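Long-range contacts in mycobacterial cidal antitoxin MbcA (Mycobacterium tuberculosis, PDB 6FKG), which acts as the antitoxin of a type II toxin-antitoxin system, neutralizing the toxin MbcT by blocking access to its active site: residues C[19-24]-C[73-78]; C[63-68]-C[104-109]; C[30-35]-C[48-53]; C[6-11]-C[38-43]. All blocks are in the same frame, centred on the assembly; numbering follows the deposited sequence.

Contact 1 (C[19-24]-C[73-78])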
loop_
_atom_site.group_PDB
_atom_site.type_symbol
_atom_site.label_atom_id
_atom_site.label_comp_id
_atom_site.label_asym_id
_atom_site.label_seq_id
_atom_site.Cartn_x
_atom_site.Cartn_y
_atom_site.Cartn_z
ATOM N N LEU C 19 -27.107 -3.468 -27.554
ATOM C CA LEU C 19 -27.497 -3.947 -26.232
ATOM C C LEU C 19 -28.663 -3.132 -25.663
ATOM O O LEU C 19 -29.307 -3.539 -24.703
ATOM C CB LEU C 19 -26.298 -3.891 -25.290
ATOM C CG LEU C 19 -26.413 -4.350 -23.835
ATOM C CD1 LEU C 19 -26.904 -5.771 -23.756
ATOM C CD2 LEU C 19 -25.037 -4.212 -23.162
ATOM N N GLY C 20 -28.925 -1.975 -26.261
ATOM C CA GLY C 20 -30.065 -1.156 -25.866
ATOM C C GLY C 20 -29.867 -0.335 -24.606
ATOM O O GLY C 20 -30.838 0.081 -23.966
ATOM N N LEU C 21 -28.611 -0.092 -24.234
ATOM C CA LEU C 21 -28.338 0.727 -23.065
ATOM C C LEU C 21 -28.757 2.174 -23.294
ATOM O O LEU C 21 -28.685 2.689 -24.409
ATOM C CB LEU C 21 -26.857 0.678 -22.702
ATOM C CG LEU C 21 -26.311 -0.723 -22.403
ATOM C CD1 LEU C 21 -24.884 -0.619 -21.877
ATOM C CD2 LEU C 21 -27.202 -1.487 -21.433
ATOM N N THR C 22 -29.207 2.822 -22.232
ATOM C CA THR C 22 -29.461 4.255 -22.285
ATOM C C THR C 22 -28.157 4.981 -22.001
ATOM O O THR C 22 -27.260 4.406 -21.394
ATOM C CB THR C 22 -30.500 4.692 -21.257
ATOM O OG1 THR C 22 -29.936 4.564 -19.947
ATOM C CG2 THR C 22 -31.749 3.819 -21.358
ATOM N N TYR C 23 -28.053 6.238 -22.417
ATOM C CA TYR C 23 -26.837 7.005 -22.131
ATOM C C TYR C 23 -26.693 7.259 -20.626
ATOM O O TYR C 23 -25.591 7.468 -20.131
ATOM C CB TYR C 23 -26.836 8.321 -22.913
ATOM C CG TYR C 23 -26.568 8.126 -24.392
ATOM C CD1 TYR C 23 -25.644 7.183 -24.823
ATOM C CD2 TYR C 23 -27.253 8.854 -25.353
ATOM C CE1 TYR C 23 -25.387 6.987 -26.162
ATOM C CE2 TYR C 23 -27.004 8.664 -26.706
ATOM C CZ TYR C 23 -26.063 7.729 -27.099
ATOM O OH TYR C 23 -25.796 7.515 -28.432
ATOM N N GLU C 24 -27.802 7.241 -19.887
ATOM C CA GLU C 24 -27.700 7.352 -18.438
ATOM C C GLU C 24 -27.050 6.108 -17.858
ATOM O O GLU C 24 -26.209 6.210 -16.960
ATOM C CB GLU C 24 -29.062 7.573 -17.784
ATOM C CG GLU C 24 -29.674 8.931 -18.085
ATOM C CD GLU C 24 -30.143 9.014 -19.523
ATOM O OE1 GLU C 24 -30.505 7.950 -20.065
ATOM O OE2 GLU C 24 -30.107 10.109 -20.119
ATOM N N GLN C 73 -32.849 -9.866 -23.014
ATOM C CA GLN C 73 -32.344 -10.566 -21.837
ATOM C C GLN C 73 -30.913 -10.154 -21.514
ATOM O O GLN C 73 -30.510 -10.125 -20.357
ATOM C CB GLN C 73 -32.437 -12.086 -22.034
ATOM C CG GLN C 73 -33.875 -12.636 -21.813
ATOM C CD GLN C 73 -34.839 -12.239 -22.915
ATOM O OE1 GLN C 73 -34.498 -12.294 -24.093
ATOM N NE2 GLN C 73 -36.062 -11.845 -22.535
ATOM N N ALA C 74 -30.146 -9.821 -22.547
ATOM C CA ALA C 74 -28.786 -9.353 -22.353
ATOM C C ALA C 74 -28.824 -8.056 -21.562
ATOM O O ALA C 74 -28.070 -7.855 -20.612
ATOM C CB ALA C 74 -28.096 -9.153 -23.699
ATOM N N ASN C 75 -29.752 -7.190 -21.940
ATOM C CA ASN C 75 -29.908 -5.920 -21.263
ATOM C C ASN C 75 -30.244 -6.097 -19.771
ATOM O O ASN C 75 -29.584 -5.533 -18.909
ATOM C CB ASN C 75 -30.987 -5.111 -21.970
ATOM C CG ASN C 75 -31.164 -3.741 -21.374
ATOM O OD1 ASN C 75 -31.674 -3.598 -20.267
ATOM N ND2 ASN C 75 -30.775 -2.717 -22.122
ATOM N N VAL C 76 -31.278 -6.881 -19.482
ATOM C CA VAL C 76 -31.641 -7.198 -18.101
ATOM C C VAL C 76 -30.467 -7.808 -17.323
ATOM O O VAL C 76 -30.221 -7.485 -16.157
ATOM C CB VAL C 76 -32.827 -8.186 -18.060
ATOM C CG1 VAL C 76 -33.112 -8.639 -16.629
ATOM C CG2 VAL C 76 -34.078 -7.564 -18.717
ATOM N N TRP C 77 -29.759 -8.717 -17.971
ATOM C CA TRP C 77 -28.620 -9.413 -17.343
ATOM C C TRP C 77 -27.544 -8.458 -16.824
ATOM O O TRP C 77 -26.955 -8.686 -15.760
ATOM C CB TRP C 77 -28.006 -10.376 -18.358
ATOM C CG TRP C 77 -26.918 -11.259 -17.868
ATOM C CD1 TRP C 77 -27.060 -12.499 -17.297
ATOM C CD2 TRP C 77 -25.502 -11.020 -17.973
ATOM N NE1 TRP C 77 -25.810 -13.033 -17.023
ATOM C CE2 TRP C 77 -24.846 -12.142 -17.421
ATOM C CE3 TRP C 77 -24.730 -9.952 -18.448
ATOM C CZ2 TRP C 77 -23.451 -12.236 -17.349
ATOM C CZ3 TRP C 77 -23.338 -10.051 -18.383
ATOM C CH2 TRP C 77 -22.719 -11.184 -17.842
ATOM N N MET C 78 -27.299 -7.381 -17.569
ATOM C CA MET C 78 -26.285 -6.407 -17.168
ATOM C C MET C 78 -26.619 -5.797 -15.817
ATOM O O MET C 78 -25.707 -5.456 -15.063
ATOM C CB MET C 78 -26.141 -5.290 -18.210
ATOM C CG MET C 78 -25.531 -5.727 -19.518
ATOM S SD MET C 78 -23.787 -6.138 -19.354
ATOM C CE MET C 78 -23.102 -4.557 -18.882
HETATM O O HOH W 1 -31.534 -0.009 -21.453
#
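Two extended first torsions bring the key groups together: CG of Asn75 stands anti to its backbone N (chi1 -177°), and so does CG of Leu19 (chi1 -179°). The first aims the carboxamide of Asn75 at the chain leaving helix 7-19. There its ND2 donates to the carbonyl oxygen Leu19 O at 3.1 Å, with an almost straight N-H...O angle of 168°. The donor lies in the carbonyl plane, on a lone pair of the oxygen, and the oxygen lies close to the amide plane of Asn75, so the bond fixes the rotation of the carboxamide. A water accepts from the same nitrogen, Asn75 ND2, at 2.9 Å and lies 2.6 Å from Gly20 O, so Leu19 O and the water together hold Asn75 ND2. Gly20, where the chain leaves helical geometry with positive phi, carries no side chain that could crowd this amide.

Alongside this bond Leu19 lays its two methyls against helix 71-78. CD1 of Leu19 meets Ala74 CB at 3.6 Å, while its CD2 reaches Met78 CG at 4.0 Å, the two side chains crossing obliquely. Leu21 runs past Asn75 in the opposite direction, with its CD2 3.8 Å from Asn75 ND2. The arrangement is a helix C-terminus closed by a glycine and held by an asparagine from another helix, here joining the chain ahead of helix 23-30 to the C-terminal toxin-binding region.

Contact 2 (C[63-68]-C[104-109])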
loop_
_atom_site.group_PDB
_atom_site.type_symbol
_atom_site.label_atom_id
_atom_site.label_comp_id
_atom_site.label_asym_id
_atom_site.label_seq_id
_atom_site.Cartn_x
_atom_site.Cartn_y
_atom_site.Cartn_z
ATOM N N ASP C 63 -20.553 -6.752 -26.815
ATOM C CA ASP C 63 -20.377 -7.595 -27.986
ATOM C C ASP C 63 -20.266 -9.068 -27.597
ATOM O O ASP C 63 -20.848 -9.923 -28.262
ATOM C CB ASP C 63 -19.151 -7.167 -28.782
ATOM C CG ASP C 63 -19.452 -6.042 -29.751
ATOM O OD1 ASP C 63 -20.649 -5.781 -30.023
ATOM O OD2 ASP C 63 -18.488 -5.420 -30.239
ATOM N N ALA C 64 -19.531 -9.363 -26.528
ATOM C CA ALA C 64 -19.363 -10.753 -26.082
ATOM C C ALA C 64 -20.708 -11.342 -25.649
ATOM O O ALA C 64 -21.055 -12.483 -25.982
ATOM C CB ALA C 64 -18.366 -10.841 -24.941
ATOM N N LEU C 65 -21.448 -10.549 -24.893
ATOM C CA LEU C 65 -22.723 -10.992 -24.327
ATOM C C LEU C 65 -23.730 -11.404 -25.406
ATOM O O LEU C 65 -24.573 -12.267 -25.176
ATOM C CB LEU C 65 -23.298 -9.879 -23.443
ATOM C CG LEU C 65 -24.517 -10.188 -22.583
ATOM C CD1 LEU C 65 -24.250 -11.368 -21.653
ATOM C CD2 LEU C 65 -24.913 -8.946 -21.789
ATOM N N ALA C 66 -23.615 -10.822 -26.598
ATOM C CA ALA C 66 -24.556 -11.127 -27.685
ATOM C C ALA C 66 -24.436 -12.578 -28.139
ATOM O O ALA C 66 -25.359 -13.139 -28.728
ATOM C CB ALA C 66 -24.338 -10.169 -28.876
ATOM N N GLU C 67 -23.296 -13.201 -27.866
ATOM C CA GLU C 67 -23.127 -14.599 -28.226
ATOM C C GLU C 67 -24.015 -15.536 -27.397
ATOM O O GLU C 67 -24.310 -16.647 -27.820
ATOM C CB GLU C 67 -21.657 -15.021 -28.077
ATOM C CG GLU C 67 -21.367 -16.375 -28.734
ATOM C CD GLU C 67 -19.931 -16.871 -28.529
ATOM O OE1 GLU C 67 -19.160 -16.200 -27.805
ATOM O OE2 GLU C 67 -19.579 -17.935 -29.103
ATOM N N VAL C 68 -24.437 -15.103 -26.212
ATOM C CA VAL C 68 -25.037 -16.051 -25.273
ATOM C C VAL C 68 -26.439 -15.639 -24.830
ATOM O O VAL C 68 -27.171 -16.462 -24.294
ATOM C CB VAL C 68 -24.144 -16.258 -24.019
ATOM C CG1 VAL C 68 -22.799 -16.855 -24.420
ATOM C CG2 VAL C 68 -23.903 -14.942 -23.268
ATOM N N ALA C 104 -15.046 -13.519 -18.672
ATOM C CA ALA C 104 -14.785 -14.913 -18.325
ATOM C C ALA C 104 -16.107 -15.644 -18.053
ATOM O O ALA C 104 -16.312 -16.775 -18.534
ATOM C CB ALA C 104 -13.828 -15.012 -17.114
ATOM N N LEU C 105 -17.016 -15.005 -17.313
ATOM C CA LEU C 105 -18.342 -15.607 -17.097
ATOM C C LEU C 105 -19.077 -15.840 -18.441
ATOM O O LEU C 105 -19.646 -16.901 -18.664
ATOM C CB LEU C 105 -19.199 -14.738 -16.159
ATOM C CG LEU C 105 -20.669 -15.174 -16.005
ATOM C CD1 LEU C 105 -20.773 -16.632 -15.599
ATOM C CD2 LEU C 105 -21.409 -14.295 -14.998
ATOM N N ILE C 106 -19.035 -14.869 -19.349
ATOM C CA ILE C 106 -19.683 -15.028 -20.656
ATOM C C ILE C 106 -19.089 -16.209 -21.429
ATOM O O ILE C 106 -19.807 -17.002 -22.052
ATOM C CB ILE C 106 -19.589 -13.712 -21.462
ATOM C CG1 ILE C 106 -20.488 -12.661 -20.799
ATOM C CG2 ILE C 106 -19.951 -13.918 -22.936
ATOM C CD1 ILE C 106 -20.199 -11.210 -21.258
ATOM N N ASP C 107 -17.775 -16.369 -21.356
ATOM C CA ASP C 107 -17.131 -17.523 -21.987
ATOM C C ASP C 107 -17.604 -18.850 -21.388
ATOM O O ASP C 107 -17.838 -19.816 -22.116
ATOM C CB ASP C 107 -15.612 -17.415 -21.855
ATOM C CG ASP C 107 -14.982 -16.756 -23.046
ATOM O OD1 ASP C 107 -15.480 -16.977 -24.168
ATOM O OD2 ASP C 107 -13.980 -16.034 -22.862
ATOM N N ALA C 108 -17.759 -18.890 -20.066
ATOM C CA ALA C 108 -18.280 -20.083 -19.403
ATOM C C ALA C 108 -19.722 -20.358 -19.843
ATOM O O ALA C 108 -20.088 -21.497 -20.089
ATOM C CB ALA C 108 -18.187 -19.947 -17.861
ATOM N N MET C 109 -20.518 -19.307 -19.978
ATOM C CA MET C 109 -21.888 -19.439 -20.484
ATOM C C MET C 109 -21.906 -20.028 -21.893
ATOM O O MET C 109 -22.681 -20.936 -22.205
ATOM C CB MET C 109 -22.573 -18.075 -20.467
ATOM C CG MET C 109 -22.796 -17.566 -19.052
ATOM S SD MET C 109 -23.341 -15.858 -19.041
ATOM C CE MET C 109 -24.950 -16.043 -19.811
#
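Ile106 points from helix 99-110 at segment 63-68 and works with both its branches. With CG2 anti to its own backbone N, that methyl meets the backbone of Ala64, Ile106 CG2 lying 3.5 Å from Ala64 O. The other branch is extended, so that Ile106 CD1 lies 3.9 Å from the backbone nitrogen Leu65 N. Leu65 crosses the isoleucine at about a right angle, its CD1 touching Ile106 CG1 at 4.1 Å.

Val68 also crosses Ile106 at roughly 90°, and both its methyls touch both Ile106 and Met109; the closest approaches are Val68 CG1 to Ile106 O and Val68 CG2 to Met109 CE, each 3.8 Å. The bend of the methionine at chi3 (66°) brings its terminal methyl toward Val68, the two side chains crossing at about a right angle. No hydrogen bond joins the segments; the side chains that meet are all apolar and also press on backbone atoms. Nearby, Glu67 and Asp107 bring like charges to 5.2 Å (OE1 to OD1); both form salt bridges with Arg33 of an MbcT chain, which probably offsets their repulsion.

On the side of helix 71-78, Leu65 packs on Ala74, Trp77 and Met78, so three helices, 52-65, 71-78 and 99-110, meet round this apolar cluster.

Contact 3 (C[30-35]-C[48-53])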
loop_
_atom_site.group_PDB
_atom_site.type_symbol
_atom_site.label_atom_id
_atom_site.label_comp_id
_atom_site.label_asym_id
_atom_site.label_seq_id
_atom_site.Cartn_x
_atom_site.Cartn_y
_atom_site.Cartn_z
ATOM N N VAL C 30 -19.322 4.464 -17.046
ATOM C CA VAL C 30 -18.053 5.030 -17.516
ATOM C C VAL C 30 -17.727 6.357 -16.857
ATOM O O VAL C 30 -16.813 7.061 -17.293
ATOM C CB VAL C 30 -18.046 5.225 -19.053
ATOM C CG1 VAL C 30 -18.414 3.915 -19.736
ATOM C CG2 VAL C 30 -19.004 6.341 -19.477
ATOM N N ASP C 31 -18.479 6.690 -15.810
ATOM C CA ASP C 31 -18.238 7.917 -15.045
ATOM C C ASP C 31 -18.307 9.172 -15.917
ATOM O O ASP C 31 -17.393 10.002 -15.910
ATOM C CB ASP C 31 -16.880 7.829 -14.339
ATOM C CG ASP C 31 -16.687 8.914 -13.298
ATOM O OD1 ASP C 31 -17.696 9.501 -12.862
ATOM O OD2 ASP C 31 -15.524 9.178 -12.925
ATOM N N ALA C 32 -19.401 9.319 -16.661
ATOM C CA ALA C 32 -19.598 10.504 -17.497
ATOM C C ALA C 32 -21.047 10.938 -17.437
ATOM O O ALA C 32 -21.904 10.155 -17.065
ATOM C CB ALA C 32 -19.196 10.224 -18.941
ATOM N N SER C 33 -21.321 12.181 -17.810
ATOM C CA SER C 33 -22.707 12.614 -17.969
ATOM C C SER C 33 -23.285 11.913 -19.183
ATOM O O SER C 33 -22.532 11.497 -20.078
ATOM C CB SER C 33 -22.791 14.130 -18.144
ATOM O OG SER C 33 -22.181 14.505 -19.371
ATOM N N PRO C 34 -24.614 11.772 -19.227
ATOM C CA PRO C 34 -25.273 11.210 -20.413
ATOM C C PRO C 34 -24.974 12.013 -21.685
ATOM O O PRO C 34 -24.778 11.413 -22.747
ATOM C CB PRO C 34 -26.761 11.278 -20.049
ATOM C CG PRO C 34 -26.774 11.204 -18.559
ATOM C CD PRO C 34 -25.564 11.978 -18.114
ATOM N N ARG C 35 -24.926 13.341 -21.581
ATOM C CA ARG C 35 -24.615 14.162 -22.747
ATOM C C ARG C 35 -23.201 13.881 -23.262
ATOM O O ARG C 35 -22.972 13.833 -24.471
ATOM C CB ARG C 35 -24.754 15.653 -22.443
ATOM C CG ARG C 35 -24.426 16.517 -23.659
ATOM C CD ARG C 35 -24.839 17.971 -23.499
ATOM N NE ARG C 35 -24.086 18.646 -22.449
ATOM C CZ ARG C 35 -22.967 19.336 -22.653
ATOM N NH1 ARG C 35 -22.459 19.449 -23.876
ATOM N NH2 ARG C 35 -22.355 19.915 -21.628
ATOM N N GLN C 48 -15.335 17.315 -21.190
ATOM C CA GLN C 48 -15.717 16.895 -19.841
ATOM C C GLN C 48 -15.127 15.537 -19.493
ATOM O O GLN C 48 -14.625 14.828 -20.373
ATOM C CB GLN C 48 -17.245 16.844 -19.696
ATOM C CG GLN C 48 -17.940 18.189 -19.888
ATOM C CD GLN C 48 -18.265 18.481 -21.344
ATOM O OE1 GLN C 48 -17.914 17.708 -22.237
ATOM N NE2 GLN C 48 -18.942 19.602 -21.588
ATOM N N ARG C 49 -15.203 15.188 -18.208
ATOM C CA ARG C 49 -14.750 13.890 -17.704
ATOM C C ARG C 49 -15.439 12.714 -18.387
ATOM O O ARG C 49 -16.668 12.640 -18.441
ATOM C CB ARG C 49 -14.979 13.794 -16.192
ATOM C CG ARG C 49 -16.365 14.251 -15.746
ATOM C CD ARG C 49 -16.604 14.014 -14.260
ATOM N NE ARG C 49 -17.287 12.747 -13.997
ATOM C CZ ARG C 49 -18.605 12.564 -14.080
ATOM N NH1 ARG C 49 -19.405 13.567 -14.417
ATOM N NH2 ARG C 49 -19.128 11.373 -13.816
ATOM N N LEU C 50 -14.638 11.787 -18.901
ATOM C CA LEU C 50 -15.175 10.565 -19.494
ATOM C C LEU C 50 -14.099 9.492 -19.532
ATOM O O LEU C 50 -13.014 9.714 -20.069
ATOM C CB LEU C 50 -15.707 10.821 -20.902
ATOM C CG LEU C 50 -16.289 9.580 -21.584
ATOM C CD1 LEU C 50 -17.595 9.910 -22.290
ATOM C CD2 LEU C 50 -15.288 8.987 -22.567
ATOM N N ASN C 51 -14.404 8.330 -18.970
ATOM C CA ASN C 51 -13.416 7.262 -18.924
ATOM C C ASN C 51 -13.496 6.426 -20.197
ATOM O O ASN C 51 -14.314 5.517 -20.307
ATOM C CB ASN C 51 -13.610 6.389 -17.677
ATOM C CG ASN C 51 -12.421 5.475 -17.424
ATOM O OD1 ASN C 51 -11.761 5.036 -18.362
ATOM N ND2 ASN C 51 -12.133 5.204 -16.160
ATOM N N LYS C 52 -12.638 6.748 -21.159
ATOM C CA LYS C 52 -12.634 6.050 -22.440
ATOM C C LYS C 52 -12.302 4.561 -22.294
ATOM O O LYS C 52 -12.853 3.724 -23.002
ATOM C CB LYS C 52 -11.640 6.712 -23.390
ATOM C CG LYS C 52 -11.397 5.936 -24.674
ATOM C CD LYS C 52 -10.423 6.687 -25.574
ATOM C CE LYS C 52 -9.885 5.793 -26.680
ATOM N NZ LYS C 52 -8.895 6.527 -27.496
ATOM N N GLN C 53 -11.387 4.242 -21.391
ATOM C CA GLN C 53 -11.044 2.850 -21.135
ATOM C C GLN C 53 -12.287 2.050 -20.735
ATOM O O GLN C 53 -12.493 0.932 -21.207
ATOM C CB GLN C 53 -9.976 2.752 -20.039
ATOM C CG GLN C 53 -9.522 1.321 -19.757
ATOM C CD GLN C 53 -8.768 1.178 -18.433
ATOM O OE1 GLN C 53 -7.992 2.054 -18.045
ATOM N NE2 GLN C 53 -9.002 0.067 -17.732
HETATM O O HOH W 2 -19.042 14.028 -18.435
#
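One direct backbone hydrogen bond ties the segments: Asn51 N donates to Val30 O at 3.2 Å, nearly along the C=O axis and with an N-H...O angle of 153°. A water adds a second link, accepting from Ser33 N at 3.0 Å and donating to Arg49 O at 2.7 Å.

The charged pair is Asp31 and Arg49. NH2 of Arg49 makes a salt bridge to Asp31 OD1 at a short 2.5 Å, with a straight angle of 169°. The carboxylate oxygen lies in the guanidinium plane, yet the nitrogen approaches from above the carboxylate plane, with the two flat groups turned 58° apart. A bend at chi3 folds the arginine back, so that one face of its guanidinium lies over Asp31 O and Ala32 CA.

A second polar pair does not bond: Arg35 NH2 and Gln48 NE2 are both donors and stand 3.4 Å apart. Each turns instead to Asp119 of an MbcT chain, whose negative charge probably makes their closeness tolerable.

The apolar side-chain contact is Ala32 CB lying along Leu50, closest to Leu50 CD1 at 3.7 Å.

Segment 30-35 contains the turn from helix 23-30 and the first residues of helix 34-41, and segment 48-53 leads into helix 52-65, where Asn51 caps Arg54 N. Val30 and Leu50 both reach Leu55 of that last helix, while Leu50 also lies on Trp40 of helix 34-41.

Contact 4 (C[6-11]-C[38-43])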
loop_
_atom_site.group_PDB
_atom_site.type_symbol
_atom_site.label_atom_id
_atom_site.label_comp_id
_atom_site.label_asym_id
_atom_site.label_seq_id
_atom_site.Cartn_x
_atom_site.Cartn_y
_atom_site.Cartn_z
ATOM N N ASN C 6 -15.740 9.314 -36.400
ATOM C CA ASN C 6 -14.560 8.457 -36.376
ATOM C C ASN C 6 -14.939 7.011 -36.074
ATOM O O ASN C 6 -15.922 6.734 -35.364
ATOM C CB ASN C 6 -13.529 8.964 -35.361
ATOM C CG ASN C 6 -13.988 8.802 -33.927
ATOM O OD1 ASN C 6 -13.767 7.764 -33.310
ATOM N ND2 ASN C 6 -14.642 9.834 -33.393
ATOM N N VAL C 7 -14.160 6.091 -36.629
ATOM C CA VAL C 7 -14.515 4.680 -36.614
ATOM C C VAL C 7 -14.491 4.084 -35.205
ATOM O O VAL C 7 -15.309 3.220 -34.880
ATOM C CB VAL C 7 -13.582 3.877 -37.540
ATOM C CG1 VAL C 7 -14.025 2.445 -37.604
ATOM C CG2 VAL C 7 -13.620 4.481 -38.934
ATOM N N LEU C 8 -13.569 4.542 -34.364
ATOM C CA LEU C 8 -13.541 4.060 -32.983
ATOM C C LEU C 8 -14.885 4.307 -32.271
ATOM O O LEU C 8 -15.484 3.377 -31.707
ATOM C CB LEU C 8 -12.400 4.721 -32.213
ATOM C CG LEU C 8 -12.357 4.472 -30.706
ATOM C CD1 LEU C 8 -12.329 2.985 -30.427
ATOM C CD2 LEU C 8 -11.130 5.141 -30.134
ATOM N N ALA C 9 -15.350 5.554 -32.308
ATOM C CA ALA C 9 -16.604 5.931 -31.662
ATOM C C ALA C 9 -17.774 5.188 -32.285
ATOM O O ALA C 9 -18.655 4.681 -31.581
ATOM C CB ALA C 9 -16.824 7.432 -31.754
ATOM N N SER C 10 -17.780 5.129 -33.610
ATOM C CA SER C 10 -18.840 4.440 -34.337
ATOM C C SER C 10 -18.938 2.969 -33.907
ATOM O O SER C 10 -20.028 2.418 -33.721
ATOM C CB SER C 10 -18.588 4.552 -35.843
ATOM O OG SER C 10 -19.572 3.856 -36.577
ATOM N N THR C 11 -17.787 2.337 -33.721
ATOM C CA THR C 11 -17.754 0.929 -33.369
ATOM C C THR C 11 -18.254 0.703 -31.945
ATOM O O THR C 11 -19.059 -0.198 -31.697
ATOM C CB THR C 11 -16.337 0.364 -33.513
ATOM O OG1 THR C 11 -15.854 0.664 -34.828
ATOM C CG2 THR C 11 -16.351 -1.149 -33.297
ATOM N N ALA C 38 -23.299 10.637 -25.201
ATOM C CA ALA C 38 -23.988 10.833 -26.471
ATOM C C ALA C 38 -23.077 11.525 -27.479
ATOM O O ALA C 38 -23.014 11.118 -28.639
ATOM C CB ALA C 38 -25.281 11.641 -26.280
ATOM N N ARG C 39 -22.373 12.560 -27.027
ATOM C CA ARG C 39 -21.455 13.312 -27.882
ATOM C C ARG C 39 -20.245 12.474 -28.303
ATOM O O ARG C 39 -19.855 12.495 -29.473
ATOM C CB ARG C 39 -20.980 14.588 -27.183
ATOM C CG ARG C 39 -22.045 15.684 -27.140
ATOM C CD ARG C 39 -21.514 16.991 -26.527
ATOM N NE ARG C 39 -20.319 17.496 -27.201
ATOM C CZ ARG C 39 -20.327 18.221 -28.318
ATOM N NH1 ARG C 39 -21.473 18.532 -28.915
ATOM N NH2 ARG C 39 -19.183 18.627 -28.851
ATOM N N TRP C 40 -19.654 11.757 -27.349
ATOM C CA TRP C 40 -18.506 10.907 -27.635
ATOM C C TRP C 40 -18.862 9.872 -28.696
ATOM O O TRP C 40 -18.133 9.701 -29.672
ATOM C CB TRP C 40 -18.005 10.212 -26.364
ATOM C CG TRP C 40 -16.675 9.538 -26.541
ATOM C CD1 TRP C 40 -15.445 10.056 -26.247
ATOM C CD2 TRP C 40 -16.444 8.228 -27.070
ATOM N NE1 TRP C 40 -14.463 9.139 -26.550
ATOM C CE2 TRP C 40 -15.051 8.012 -27.060
ATOM C CE3 TRP C 40 -17.281 7.215 -27.546
ATOM C CZ2 TRP C 40 -14.475 6.820 -27.510
ATOM C CZ3 TRP C 40 -16.708 6.031 -27.987
ATOM C CH2 TRP C 40 -15.319 5.847 -27.969
ATOM N N THR C 41 -19.996 9.193 -28.515
ATOM C CA THR C 41 -20.402 8.157 -29.456
ATOM C C THR C 41 -20.823 8.745 -30.803
ATOM O O THR C 41 -20.897 8.029 -31.800
ATOM C CB THR C 41 -21.554 7.302 -28.897
ATOM O OG1 THR C 41 -22.620 8.155 -28.459
ATOM C CG2 THR C 41 -21.071 6.452 -27.742
ATOM N N ALA C 42 -21.106 10.047 -30.829
ATOM C CA ALA C 42 -21.444 10.728 -32.072
ATOM C C ALA C 42 -20.181 11.301 -32.711
ATOM O O ALA C 42 -20.246 11.986 -33.731
ATOM C CB ALA C 42 -22.478 11.836 -31.821
ATOM N N GLY C 43 -19.034 11.009 -32.105
ATOM C CA GLY C 43 -17.753 11.452 -32.627
ATOM C C GLY C 43 -17.478 12.930 -32.426
ATOM O O GLY C 43 -16.582 13.491 -33.059
HETATM O O HOH W 3 -15.492 10.199 -30.363
HETATM O O HOH W 4 -15.505 11.917 -35.184
#
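Capping bonds shape both sides of this contact. Asn6, with CG in the crowded position between backbone N and carbonyl carbon (chi1 69°), sits at the N-cap of helix 7-19, and its OD1 accepts from Ala9 N at 2.9 Å. The bond is straight (167°), although the donor stands 41° out of the carbonyl plane of the side chain. Opposite, helix 34-41 ends in a Schellman motif in which Gly43 takes positive phi.

Water carries the polar link, since no direct hydrogen bond crosses. The Asn6 carboxamide, its oxygen taken by the cap, offers ND2 to two waters. One accepts from Asn6 ND2 at 3.2 Å and donates to Trp40 O at 2.8 Å; the other, held also by Asn6 N, donates to Gly43 O at 2.9 Å. The cap is thereby wired to the opposite helix end.

Van der Waals contacts centre on Ala9. Its CB points at the other segment, 3.3 Å from Trp40 O, and stands above one face of the indole toward the rim, 4.0 Å from Trp40 CZ3. Asn6 ND2 lies 3.6 Å from Gly43 CA, close packing that the missing side chain permits. Leu8 and Thr11 pack on Phe137 of an MbcT chain.

Helix 7-19 thus meets the end of helix 34-41, whose Trp40 also touches Val12 of helix 7-19 and Leu55 of helix 52-65.

Contacts 3 and 4, with centres 13 Å apart, share helix 34-41 and meet where Leu50 CD2 lies 3.8 Å from Trp40 CD1. Helices 23-30 and 34-41, joined by the turn of contact 3, are consistent with the helix-turn-helix of Xre-type proteins. Contact 1 connects this part to the C-terminal toxin-binding region: Tyr23 packs on Ala38 and Pro34, while Trp77 CE3 touches Leu65 CD2 of contact 2 at 3.5 Å. Contacts 2 and 3 lie on opposite sides of the chain's centre, about 25 Å between centres, yet both use helix 52-65. Residues of all four contacts touch MbcT chains, so the antitoxin meets the toxin along much of its length.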